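Local coordinates for uncharacterized protein (Pyrococcus abyssi, PDB 5IFF) that acts as a restriction DNA glycosylase, binds double-stranded DNA and assembles as a tetramer on nonspecific duplexes, at the interface of chains A and B. Numbering follows the deposited sequence. Chains: chain A/B, Uncharacterized protein.

The interface of chains A and B. Residues chain A 131-133, 141, 143, 193, 196-197, 200; chain B 118, 120-121.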
# COMPACT_ATOMS: atom_id res chain seq x y z
N ALA A 131 -9.05 26.72 -10.41
CA ALA A 131 -10.22 27.23 -11.14
C ALA A 131 -11.45 26.79 -10.39
O ALA A 131 -11.55 25.63 -9.99
CB ALA A 131 -10.25 26.70 -12.60
N LYS A 132 -12.43 27.67 -10.23
CA LYS A 132 -13.59 27.27 -9.44
C LYS A 132 -14.88 27.94 -9.96
O LYS A 132 -14.86 29.10 -10.34
CB LYS A 132 -13.33 27.59 -7.95
CG LYS A 132 -14.42 27.21 -6.98
CD LYS A 132 -14.10 27.72 -5.53
CE LYS A 132 -15.38 27.99 -4.75
NZ LYS A 132 -15.24 28.17 -3.26
N LYS A 133 -15.98 27.21 -9.97
CA LYS A 133 -17.27 27.80 -10.39
C LYS A 133 -18.34 27.35 -9.42
O LYS A 133 -18.32 26.19 -8.98
CB LYS A 133 -17.63 27.35 -11.84
CG LYS A 133 -18.87 28.06 -12.42
CD LYS A 133 -19.15 27.55 -13.85
CE LYS A 133 -18.13 28.07 -14.86
NZ LYS A 133 -18.69 28.08 -16.27
N ILE A 141 -17.65 23.50 -8.58
CA ILE A 141 -16.82 22.68 -9.48
C ILE A 141 -15.45 23.28 -9.42
O ILE A 141 -15.32 24.47 -9.71
CB ILE A 141 -17.32 22.68 -10.91
CG1 ILE A 141 -18.69 22.02 -11.01
CG2 ILE A 141 -16.25 21.96 -11.88
CD1 ILE A 141 -19.85 23.08 -11.09
N ILE A 143 -10.98 22.95 -10.11
CA ILE A 143 -9.88 22.28 -10.80
C ILE A 143 -8.58 22.67 -10.12
O ILE A 143 -8.32 23.85 -9.89
CB ILE A 143 -9.82 22.63 -12.29
CG1 ILE A 143 -11.25 22.67 -12.88
CG2 ILE A 143 -8.89 21.62 -13.07
CD1 ILE A 143 -11.38 23.53 -14.12
N GLU A 193 -21.13 21.69 -16.70
CA GLU A 193 -19.96 22.38 -16.14
C GLU A 193 -18.82 21.47 -15.80
O GLU A 193 -17.68 21.94 -15.82
CB GLU A 193 -20.36 23.22 -14.91
CG GLU A 193 -21.34 24.39 -15.23
CD GLU A 193 -20.76 25.41 -16.22
OE1 GLU A 193 -19.52 25.54 -16.33
OE2 GLU A 193 -21.53 26.12 -16.89
N LYS A 196 -17.15 21.00 -19.05
CA LYS A 196 -16.37 22.22 -19.33
C LYS A 196 -15.13 22.30 -18.47
O LYS A 196 -14.07 22.78 -18.94
CB LYS A 196 -17.21 23.45 -19.13
CG LYS A 196 -18.29 23.59 -20.25
CD LYS A 196 -19.30 24.70 -19.92
CE LYS A 196 -18.66 26.04 -20.03
NZ LYS A 196 -19.70 27.08 -20.25
N ALA A 197 -15.25 21.87 -17.21
CA ALA A 197 -14.07 21.81 -16.33
C ALA A 197 -12.94 20.94 -16.94
O ALA A 197 -11.77 21.34 -16.98
CB ALA A 197 -14.46 21.30 -14.92
N ILE A 200 -11.20 22.65 -19.89
CA ILE A 200 -10.24 23.74 -19.63
C ILE A 200 -9.06 23.28 -18.73
O ILE A 200 -8.08 24.00 -18.57
CB ILE A 200 -10.89 24.96 -19.02
CG1 ILE A 200 -11.41 24.66 -17.60
CG2 ILE A 200 -11.98 25.49 -19.95
CD1 ILE A 200 -11.59 25.95 -16.76
N LEU B 118 -10.60 31.83 -16.28
CA LEU B 118 -10.23 30.94 -17.36
C LEU B 118 -11.50 30.42 -18.04
O LEU B 118 -12.18 29.55 -17.49
CB LEU B 118 -9.37 29.81 -16.83
CG LEU B 118 -8.97 28.71 -17.80
CD1 LEU B 118 -8.15 29.31 -18.92
CD2 LEU B 118 -8.19 27.62 -17.06
N GLY B 120 -14.41 31.50 -18.21
CA GLY B 120 -15.61 31.58 -17.38
C GLY B 120 -15.46 31.06 -15.97
O GLY B 120 -16.35 31.22 -15.15
N PHE B 121 -14.35 30.39 -15.67
CA PHE B 121 -14.11 29.87 -14.35
C PHE B 121 -13.24 30.88 -13.63
O PHE B 121 -12.22 31.30 -14.16
CB PHE B 121 -13.41 28.50 -14.40
CG PHE B 121 -14.30 27.36 -14.82
CD1 PHE B 121 -14.78 27.26 -16.13
CD2 PHE B 121 -14.63 26.36 -13.93
CE1 PHE B 121 -15.59 26.19 -16.51
CE2 PHE B 121 -15.41 25.27 -14.30
CZ PHE B 121 -15.91 25.20 -15.60
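B:Phe121 pushes its ring into a pocket of chain A, where the aliphatic part of A:Lys133 lies over one face and the tip of A:Ile200 over the other. The CE methylene of A:Lys133 sits above the ring centre of B:Phe121, 3.5 Å from the centroid, in a CH-pi contact, with its CB reaching the CD2 side of the same face. On the opposite face the A:Ile200 methyl CD1 is offset toward the rim and comes within 3.5 Å of B:Phe121 CD1. That methyl also meets B:Leu118 CD2 at 3.8 Å, so that it touches both B:Leu118 and B:Phe121. Deeper in, the ring tip, B:Phe121 CZ, approaches A:Ala197 CA at 3.9 Å; the small side chain of A:Ala197 probably lets the ring tip come this close to the helix. The backbone oxygen of A:Glu193 lies at the ring edge, in plane.

A:Lys133 starts with CG anti to its backbone N (chi1 -173°), then bends at chi3 (-72°), which folds CE over the phenyl face and carries NZ to A:Glu193. There NZ forms a hydrogen bond that is also a salt bridge, 2.7 Å to A:Glu193 OE1, meeting it from above the carboxylate plane. This pairing should restrain the lysine over the aromatic face, while A:Lys196 NZ makes a longer salt bridge, 3.9 Å, to A:Glu193 OE2. An alanine in place of B:Phe121 would probably open a gap between A:Lys133 and A:Ile200, leaving both without the ring they enclose and the lysine methylenes freer to turn.

B:Phe121 begins strand 121-134 of chain B, just past B:Gly120, and its ring enters between the sheet formed by strands 121-134 and 140-147 of chain A and helix 188-201. A two-fold axis repeats the insertion with the chains exchanged, so each subunit of this pair lodges a phenylalanine between sheet and helix of its partner within the tetramer.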